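Local coordinates for protein ribose-phosphate pyrophosphokinase (Mycobacterium smegmatis, PDB 5MP7) that probably makes phosphoribosyl pyrophosphate by passing the pyrophosphoryl group of ATP to ribose 5-phosphate, as a magnesium-dependent homohexamer, at residues Asn11-Ala16 / Phe52-Arg57; Arg18-Leu23 / Thr284-Glu289; Ile48-Asp53 / Leu79-Ala84. One frame throughout, in Å; residues are numbered along the deposited sequence.

Interaction 1: residues Asn11-Ala16 / Phe52-Arg57; sequences NLMLFA and FDESVR
Phe-15, on strand 12-16, meets Phe-52, the last residue of strand 48-52, and Val-56 in the loop that follows. Followed outward, its side chain starts at CB, which rests against Met-81 of helix 71-87. Beyond CG, on the rim, CD2 makes the closest approach to the neighbouring ring, 3.4 Å from Phe-52 CE1. The next atom, CE2, stands 3.7 Å above the plane of the Phe-52 ring, displaced toward its rim, while also touching Val-56. At the tip, CZ lies 3.7 Å from Val-56 CG1, a methyl that sits at the edge of the Phe-15 ring and near its plane. The ring centroids are 5.0 Å apart and the planes are inclined at 62°, which identifies an offset edge-to-face pair with Phe-15 presenting its edge and Phe-52 its face.

Two residues back, Met-13 reaches out to the same loop. Its chain is extended at chi2 but bent at chi3 (91°), and the terminal methyl CE comes 3.3 Å from the carbonyl Ser-55 O. The same CE is 4.1 Å from Val-56 CG1 and is near Glu-54 OE1; the Met-13 and Glu-54 side chains run alongside in opposing directions. Glu-54 OE2 makes a weak hydrogen bond to Ala-37 N, and Thr-36 packs on Met-13, Phe-15 and Glu-54.

No hydrogen bond spans the two segments; strand 12-16, outermost in the N-terminal parallel sheet within this chain, pairs through its backbone with strand 60-64. Between these segments the contact is aromatic and aliphatic, with one methyl against a carbonyl oxygen: the ring-edge hydrogens of Phe-15 meet the pi face of Phe-52, while the Val-56 and Met-13 methyls lie near the tip of the Phe-15 ring.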
loop_
_atom_site.group_PDB
_atom_site.type_symbol
_atom_site.label_atom_id
_atom_site.label_comp_id
_atom_site.label_asym_id
_atom_site.label_seq_id
_atom_site.Cartn_x
_atom_site.Cartn_y
_atom_site.Cartn_z
ATOM N N ASN A 11 12.472 53.050 46.463
ATOM C CA ASN A 11 13.329 52.601 45.394
ATOM C C ASN A 11 12.566 52.671 44.053
ATOM O O ASN A 11 11.546 52.012 43.864
ATOM C CB ASN A 11 13.785 51.185 45.733
ATOM C CG ASN A 11 14.516 50.502 44.595
ATOM O OD1 ASN A 11 15.420 51.076 43.973
ATOM N ND2 ASN A 11 14.149 49.246 44.330
ATOM N N LEU A 12 13.077 53.465 43.125
ATOM C CA LEU A 12 12.423 53.674 41.837
ATOM C C LEU A 12 12.854 52.592 40.868
ATOM O O LEU A 12 14.035 52.425 40.621
ATOM C CB LEU A 12 12.786 55.060 41.283
ATOM C CG LEU A 12 11.873 55.684 40.219
ATOM C CD1 LEU A 12 12.270 57.113 39.912
ATOM C CD2 LEU A 12 11.903 54.919 38.909
ATOM N N MET A 13 11.906 51.879 40.300
ATOM C CA MET A 13 12.205 50.905 39.269
ATOM C C MET A 13 11.342 51.107 38.050
ATOM O O MET A 13 10.140 51.248 38.115
ATOM C CB MET A 13 12.038 49.490 39.778
ATOM C CG MET A 13 13.212 49.066 40.608
ATOM S SD MET A 13 12.989 47.408 41.285
ATOM C CE MET A 13 13.735 46.420 39.988
ATOM N N LEU A 14 11.992 51.055 36.918
ATOM C CA LEU A 14 11.387 51.327 35.658
ATOM C C LEU A 14 11.353 50.009 34.886
ATOM O O LEU A 14 12.357 49.355 34.694
ATOM C CB LEU A 14 12.206 52.425 34.980
ATOM C CG LEU A 14 11.787 52.795 33.554
ATOM C CD1 LEU A 14 10.416 53.499 33.464
ATOM C CD2 LEU A 14 12.878 53.680 32.984
ATOM N N PHE A 15 10.178 49.646 34.416
ATOM C CA PHE A 15 9.961 48.454 33.619
ATOM C C PHE A 15 9.424 48.894 32.255
ATOM O O PHE A 15 8.713 49.883 32.160
ATOM C CB PHE A 15 8.924 47.588 34.289
ATOM C CG PHE A 15 9.305 47.193 35.666
ATOM C CD1 PHE A 15 9.063 48.021 36.746
ATOM C CD2 PHE A 15 9.947 45.984 35.878
ATOM C CE1 PHE A 15 9.475 47.635 38.014
ATOM C CE2 PHE A 15 10.353 45.595 37.127
ATOM C CZ PHE A 15 10.143 46.416 38.193
ATOM N N ALA A 16 9.742 48.155 31.212
ATOM C CA ALA A 16 9.315 48.522 29.883
ATOM C C ALA A 16 8.931 47.301 29.103
ATOM O O ALA A 16 9.586 46.271 29.178
ATOM C CB ALA A 16 10.410 49.266 29.161
ATOM N N PHE A 52 10.935 38.643 35.645
ATOM C CA PHE A 52 11.852 39.692 36.066
ATOM C C PHE A 52 13.153 39.058 36.510
ATOM O O PHE A 52 13.147 38.079 37.235
ATOM C CB PHE A 52 11.267 40.561 37.157
ATOM C CG PHE A 52 10.035 41.284 36.721
ATOM C CD1 PHE A 52 10.058 42.110 35.607
ATOM C CD2 PHE A 52 8.843 41.143 37.428
ATOM C CE1 PHE A 52 8.922 42.770 35.201
ATOM C CE2 PHE A 52 7.700 41.808 37.021
ATOM C CZ PHE A 52 7.734 42.607 35.900
ATOM N N ASP A 53 14.268 39.638 36.081
ATOM C CA ASP A 53 15.575 39.038 36.328
ATOM C C ASP A 53 16.364 39.710 37.443
ATOM O O ASP A 53 17.535 39.429 37.619
ATOM C CB ASP A 53 16.333 38.947 35.013
ATOM C CG ASP A 53 15.673 37.946 34.032
ATOM O OD1 ASP A 53 15.092 36.917 34.466
ATOM O OD2 ASP A 53 15.721 38.193 32.820
ATOM N N GLU A 54 15.701 40.550 38.232
ATOM C CA GLU A 54 16.243 41.048 39.497
ATOM C C GLU A 54 15.082 41.255 40.453
ATOM O O GLU A 54 13.911 41.152 40.035
ATOM C CB GLU A 54 17.045 42.346 39.294
ATOM C CG GLU A 54 16.425 43.339 38.320
ATOM C CD GLU A 54 17.260 44.614 38.123
ATOM O OE1 GLU A 54 17.441 45.364 39.107
ATOM O OE2 GLU A 54 17.714 44.881 36.973
ATOM N N SER A 55 15.386 41.524 41.730
ATOM C CA SER A 55 14.337 41.655 42.750
ATOM C C SER A 55 13.473 42.884 42.522
ATOM O O SER A 55 13.985 43.924 42.128
ATOM C CB SER A 55 14.897 41.710 44.178
ATOM O OG SER A 55 13.838 41.460 45.129
ATOM N N VAL A 56 12.167 42.747 42.742
ATOM C CA VAL A 56 11.241 43.877 42.630
ATOM C C VAL A 56 10.489 44.176 43.914
ATOM O O VAL A 56 9.696 45.096 43.983
ATOM C CB VAL A 56 10.247 43.650 41.488
ATOM C CG1 VAL A 56 10.988 43.445 40.180
ATOM C CG2 VAL A 56 9.347 42.459 41.752
ATOM N N ARG A 57 10.760 43.417 44.956
ATOM C CA ARG A 57 10.112 43.562 46.259
ATOM C C ARG A 57 10.343 44.967 46.820
ATOM O O ARG A 57 11.449 45.470 46.800
ATOM C CB ARG A 57 10.645 42.419 47.145
ATOM C CG ARG A 57 10.111 42.387 48.542
ATOM C CD ARG A 57 10.745 41.302 49.389
ATOM N NE ARG A 57 9.925 40.099 49.373
ATOM C CZ ARG A 57 10.138 39.063 48.571
ATOM N NH1 ARG A 57 11.157 39.046 47.688
ATOM N NH2 ARG A 57 9.331 38.014 48.659
#

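Interaction 2: residues Arg18-Leu23 / Thr284-Glu289; sequences RAHPEL and TLPITE
His-20 and Pro-286 bring the two backbones to a CA-to-CA separation of 5.7 Å, the shortest between the segments, where the turn before helix 21-31 meets the loop that follows strand 278-282. His-20 occupies the N-cap position, and its carbonyl takes up a weak bond at 3.4 Å from Leu-23 N to His-20 O. The bond from its CA to CB already leads toward loop 284-289, and chi1 of -171° sets CG anti to the backbone N.

Pro-286 CB lies 3.7 Å from the centroid of the His-20 ring and 25° off the ring normal, so its hydrogens meet the face in a CH-pi contact. Pro-286 CA lies over the same face, also off centre. Leu-23 CB stands 3.4 Å above the opposite face, leaving the imidazole layered between its own helix and the proline. The carbonyl Thr-284 O sits at the ring edge near its plane, and it accepts a hydrogen bond from Ser-66 OG. Pro-286 CG, above the proline-covered face, is 3.9 Å from Ala-19 O.

The side chain of Leu-285 is about 8 Å from that of Asp-234, a residue predicted to bind ribose 5-phosphate, which puts the contact near the probable substrate pocket. With no hydrogen bond across these segments, the N-terminal and C-terminal PRTase-like halves meet here through ring-face packing and van der Waals contact.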
loop_
_atom_site.group_PDB
_atom_site.type_symbol
_atom_site.label_atom_id
_atom_site.label_comp_id
_atom_site.label_asym_id
_atom_site.label_seq_id
_atom_site.Cartn_x
_atom_site.Cartn_y
_atom_site.Cartn_z
ATOM N N ARG A 18 8.126 45.663 25.165
ATOM C CA ARG A 18 8.918 45.582 23.931
ATOM C C ARG A 18 8.415 46.454 22.786
ATOM O O ARG A 18 9.094 46.563 21.792
ATOM C CB ARG A 18 8.932 44.137 23.427
ATOM C CG ARG A 18 9.684 43.172 24.327
ATOM C CD ARG A 18 9.459 41.744 23.847
ATOM N NE ARG A 18 8.079 41.308 24.099
ATOM C CZ ARG A 18 7.440 40.302 23.487
ATOM N NH1 ARG A 18 8.047 39.586 22.549
ATOM N NH2 ARG A 18 6.187 40.006 23.837
ATOM N N ALA A 19 7.245 47.065 22.910
ATOM C CA ALA A 19 6.652 47.795 21.799
ATOM C C ALA A 19 7.432 49.047 21.331
ATOM O O ALA A 19 7.435 49.361 20.150
ATOM C CB ALA A 19 5.207 48.176 22.106
ATOM N N HIS A 20 8.079 49.764 22.238
ATOM C CA HIS A 20 8.646 51.016 21.847
ATOM C C HIS A 20 9.898 51.231 22.633
ATOM O O HIS A 20 9.941 52.059 23.521
ATOM C CB HIS A 20 7.622 52.112 22.045
ATOM C CG HIS A 20 8.036 53.430 21.469
ATOM N ND1 HIS A 20 7.337 54.592 21.705
ATOM C CD2 HIS A 20 9.106 53.785 20.727
ATOM C CE1 HIS A 20 7.958 55.602 21.136
ATOM N NE2 HIS A 20 9.037 55.142 20.538
ATOM N N PRO A 21 10.965 50.506 22.254
ATOM C CA PRO A 21 12.259 50.548 22.959
ATOM C C PRO A 21 13.012 51.906 22.957
ATOM O O PRO A 21 13.680 52.219 23.947
ATOM C CB PRO A 21 13.081 49.429 22.282
ATOM C CG PRO A 21 12.358 49.087 21.001
ATOM C CD PRO A 21 10.938 49.525 21.143
ATOM N N GLU A 22 12.911 52.697 21.897
ATOM C CA GLU A 22 13.543 54.027 21.883
ATOM C C GLU A 22 12.988 54.941 22.955
ATOM O O GLU A 22 13.739 55.681 23.597
ATOM C CB GLU A 22 13.435 54.702 20.488
ATOM C CG GLU A 22 14.398 54.068 19.404
ATOM C CD GLU A 22 14.085 54.476 17.956
ATOM O OE1 GLU A 22 13.347 55.469 17.748
ATOM O OE2 GLU A 22 14.582 53.806 17.009
ATOM N N LEU A 23 11.674 54.917 23.158
ATOM C CA LEU A 23 11.080 55.787 24.160
ATOM C C LEU A 23 11.563 55.370 25.534
ATOM O O LEU A 23 11.899 56.231 26.351
ATOM C CB LEU A 23 9.565 55.760 24.130
ATOM C CG LEU A 23 8.831 56.671 25.115
ATOM C CD1 LEU A 23 9.207 58.143 24.941
ATOM C CD2 LEU A 23 7.341 56.494 24.904
ATOM N N THR A 284 4.932 59.377 21.134
ATOM C CA THR A 284 4.185 58.538 22.067
ATOM C C THR A 284 4.069 57.146 21.502
ATOM O O THR A 284 3.986 56.206 22.244
ATOM C CB THR A 284 2.762 59.072 22.331
ATOM O OG1 THR A 284 2.162 59.481 21.107
ATOM C CG2 THR A 284 2.775 60.238 23.320
ATOM N N LEU A 285 4.048 57.055 20.188
ATOM C CA LEU A 285 4.100 55.826 19.433
ATOM C C LEU A 285 5.385 55.794 18.662
ATOM O O LEU A 285 5.933 56.850 18.368
ATOM C CB LEU A 285 2.952 55.782 18.432
ATOM C CG LEU A 285 1.624 55.627 19.172
ATOM C CD1 LEU A 285 0.470 56.197 18.399
ATOM C CD2 LEU A 285 1.323 54.167 19.502
ATOM N N PRO A 286 5.899 54.587 18.346
ATOM C CA PRO A 286 7.196 54.541 17.664
ATOM C C PRO A 286 6.987 54.934 16.204
ATOM O O PRO A 286 6.106 54.405 15.551
ATOM C CB PRO A 286 7.620 53.078 17.784
ATOM C CG PRO A 286 6.359 52.347 17.949
ATOM C CD PRO A 286 5.373 53.243 18.616
ATOM N N ILE A 287 7.771 55.880 15.717
ATOM C CA ILE A 287 7.653 56.315 14.346
ATOM C C ILE A 287 8.731 55.587 13.558
ATOM O O ILE A 287 9.859 56.059 13.493
ATOM C CB ILE A 287 7.859 57.842 14.212
ATOM C CG1 ILE A 287 7.068 58.628 15.285
ATOM C CG2 ILE A 287 7.478 58.273 12.805
ATOM C CD1 ILE A 287 5.555 58.549 15.178
ATOM N N THR A 288 8.380 54.451 12.963
ATOM C CA THR A 288 9.340 53.639 12.232
ATOM C C THR A 288 9.655 54.274 10.892
ATOM O O THR A 288 8.983 55.233 10.459
ATOM C CB THR A 288 8.810 52.211 11.977
ATOM O OG1 THR A 288 7.620 52.244 11.167
ATOM C CG2 THR A 288 8.532 51.502 13.290
ATOM N N GLU A 289 10.632 53.710 10.199
ATOM C CA GLU A 289 11.127 54.302 8.956
ATOM C C GLU A 289 10.122 54.221 7.793
ATOM O O GLU A 289 10.060 55.139 6.983
ATOM C CB GLU A 289 12.526 53.756 8.640
ATOM C CG GLU A 289 13.438 53.987 9.873
ATOM C CD GLU A 289 13.586 55.462 10.342
ATOM O OE1 GLU A 289 13.083 56.392 9.675
ATOM O OE2 GLU A 289 14.221 55.716 11.396
#

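Interaction 3: residues Ile48-Asp53 / Leu79-Ala84; sequences IFVRFD and LIMIDA
Ile-80, the first residue of segment 79-84 to touch the strand, meets Ile-48 and Val-50. Its two branches separate the targets: CD1, at the end of an extended arm (chi2 158°), lies 4.1 Å from Ile-48 CB, whereas CG2 reaches Val-50 CB at 4.0 Å. Met-81 follows, crossing Val-50 at about a right angle with its CG 4.1 Å from Val-50 CG1. The carbonyl Met-81 O lies in the plane of the Phe-52 ring, at its edge, 3.9 Å from CZ. One turn on from Ile-80, Ala-84 CB comes 3.5 Å from Phe-52 CE2, the shortest contact of the pair.

The axes of strand 48-52 and of the helical segment 79-84 approach to 8.9 Å, their N-to-C directions 36° apart, so the inward residues Ile-48, Val-50 and Phe-52 run obliquely along the helix. Strand 48-52 is one arm of a two-stranded antiparallel ribbon with strand 38-42. Leu-79 and Ile-82 pack on helix 116-127, and Ile-80 and Asp-83 touch Pro-114 of a second subunit, placing helix 71-87 between the ribbon, helix 116-127 and the subunit interface.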
loop_
_atom_site.group_PDB
_atom_site.type_symbol
_atom_site.label_atom_id
_atom_site.label_comp_id
_atom_site.label_asym_id
_atom_site.label_seq_id
_atom_site.Cartn_x
_atom_site.Cartn_y
_atom_site.Cartn_z
ATOM N N ILE A 48 2.168 35.415 25.961
ATOM C CA ILE A 48 3.356 36.135 26.395
ATOM C C ILE A 48 3.915 35.550 27.689
ATOM O O ILE A 48 3.169 35.265 28.607
ATOM C CB ILE A 48 2.986 37.606 26.610
ATOM C CG1 ILE A 48 2.512 38.199 25.297
ATOM C CG2 ILE A 48 4.146 38.432 27.128
ATOM C CD1 ILE A 48 1.457 39.228 25.531
ATOM N N PHE A 49 5.233 35.433 27.743
ATOM C CA PHE A 49 5.943 34.981 28.908
ATOM C C PHE A 49 6.739 36.146 29.442
ATOM O O PHE A 49 7.468 36.772 28.716
ATOM C CB PHE A 49 6.898 33.863 28.518
ATOM C CG PHE A 49 7.733 33.358 29.662
ATOM C CD1 PHE A 49 8.910 34.021 30.017
ATOM C CD2 PHE A 49 7.357 32.223 30.389
ATOM C CE1 PHE A 49 9.688 33.579 31.078
ATOM C CE2 PHE A 49 8.143 31.766 31.451
ATOM C CZ PHE A 49 9.311 32.450 31.796
ATOM N N VAL A 50 6.662 36.380 30.743
ATOM C CA VAL A 50 7.344 37.502 31.364
ATOM C C VAL A 50 8.053 36.993 32.581
ATOM O O VAL A 50 7.461 36.286 33.359
ATOM C CB VAL A 50 6.327 38.631 31.702
ATOM C CG1 VAL A 50 6.727 39.456 32.921
ATOM C CG2 VAL A 50 6.175 39.583 30.508
ATOM N N ARG A 51 9.302 37.387 32.788
ATOM C CA ARG A 51 9.990 37.095 34.037
ATOM C C ARG A 51 10.965 38.188 34.400
ATOM O O ARG A 51 11.728 38.614 33.570
ATOM C CB ARG A 51 10.733 35.779 33.931
ATOM C CG ARG A 51 11.300 35.320 35.268
ATOM C CD ARG A 51 12.044 33.999 35.112
ATOM N NE ARG A 51 13.073 34.154 34.092
ATOM C CZ ARG A 51 13.455 33.236 33.215
ATOM N NH1 ARG A 51 12.918 32.013 33.203
ATOM N NH2 ARG A 51 14.394 33.558 32.333
ATOM N N PHE A 52 10.935 38.643 35.645
ATOM C CA PHE A 52 11.852 39.692 36.066
ATOM C C PHE A 52 13.153 39.058 36.510
ATOM O O PHE A 52 13.147 38.079 37.235
ATOM C CB PHE A 52 11.267 40.561 37.157
ATOM C CG PHE A 52 10.035 41.284 36.721
ATOM C CD1 PHE A 52 10.058 42.110 35.607
ATOM C CD2 PHE A 52 8.843 41.143 37.428
ATOM C CE1 PHE A 52 8.922 42.770 35.201
ATOM C CE2 PHE A 52 7.700 41.808 37.021
ATOM C CZ PHE A 52 7.734 42.607 35.900
ATOM N N ASP A 53 14.268 39.638 36.081
ATOM C CA ASP A 53 15.575 39.038 36.328
ATOM C C ASP A 53 16.364 39.710 37.443
ATOM O O ASP A 53 17.535 39.429 37.619
ATOM C CB ASP A 53 16.333 38.947 35.013
ATOM C CG ASP A 53 15.673 37.946 34.032
ATOM O OD1 ASP A 53 15.092 36.917 34.466
ATOM O OD2 ASP A 53 15.721 38.193 32.820
ATOM N N LEU A 79 -0.552 44.284 31.231
ATOM C CA LEU A 79 -1.331 43.672 32.315
ATOM C C LEU A 79 -0.602 42.519 32.980
ATOM O O LEU A 79 -0.674 42.393 34.203
ATOM C CB LEU A 79 -2.686 43.152 31.825
ATOM C CG LEU A 79 -3.640 44.212 31.293
ATOM C CD1 LEU A 79 -4.798 43.547 30.588
ATOM C CD2 LEU A 79 -4.125 45.117 32.395
ATOM N N ILE A 80 0.089 41.703 32.190
ATOM C CA ILE A 80 0.872 40.574 32.723
ATOM C C ILE A 80 2.042 41.064 33.606
ATOM O O ILE A 80 2.257 40.534 34.670
ATOM C CB ILE A 80 1.333 39.651 31.604
ATOM C CG1 ILE A 80 0.145 38.846 31.126
ATOM C CG2 ILE A 80 2.382 38.667 32.052
ATOM C CD1 ILE A 80 0.321 38.306 29.711
ATOM N N MET A 81 2.736 42.112 33.179
ATOM C CA MET A 81 3.797 42.713 33.974
ATOM C C MET A 81 3.280 43.291 35.275
ATOM O O MET A 81 3.935 43.194 36.309
ATOM C CB MET A 81 4.509 43.830 33.192
ATOM C CG MET A 81 5.511 43.284 32.196
ATOM S SD MET A 81 6.154 44.446 30.960
ATOM C CE MET A 81 7.361 45.304 31.927
ATOM N N ILE A 82 2.133 43.939 35.226
ATOM C CA ILE A 82 1.531 44.481 36.436
ATOM C C ILE A 82 1.118 43.367 37.432
ATOM O O ILE A 82 1.353 43.523 38.618
ATOM C CB ILE A 82 0.366 45.429 36.083
ATOM C CG1 ILE A 82 0.928 46.684 35.437
ATOM C CG2 ILE A 82 -0.434 45.824 37.324
ATOM C CD1 ILE A 82 -0.067 47.441 34.627
ATOM N N ASP A 83 0.551 42.255 36.938
ATOM C CA ASP A 83 0.263 41.054 37.751
ATOM C C ASP A 83 1.512 40.545 38.441
ATOM O O ASP A 83 1.495 40.175 39.616
ATOM C CB ASP A 83 -0.373 39.933 36.870
ATOM C CG ASP A 83 -0.648 38.526 37.649
ATOM O OD1 ASP A 83 0.311 37.753 37.961
ATOM O OD2 ASP A 83 -1.831 38.150 37.901
ATOM N N ALA A 84 2.596 40.464 37.690
ATOM C CA ALA A 84 3.834 39.957 38.239
ATOM C C ALA A 84 4.399 40.857 39.334
ATOM O O ALA A 84 4.914 40.376 40.332
ATOM C CB ALA A 84 4.846 39.747 37.125
#

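From the N terminus, strand 12-16 opens interaction 1, which closes at 52-57 a loop containing helix 21-31 and the ribbon 38-42/48-52. Segment 18-23 starts interaction 2 before that loop is complete, so the two cross; its partner, 284-289, comes only after 260 further residues and joins the N-terminal and C-terminal halves. Interaction 3 begins on 48-53, where interaction 1 ends, sharing Phe-52 and Asp-53, and closes at helix 71-87, wholly within the span of interaction 2. Through Met-81, interactions 1 and 3 also touch each other directly, which joins strand 12-16, the ribbon and helix 71-87.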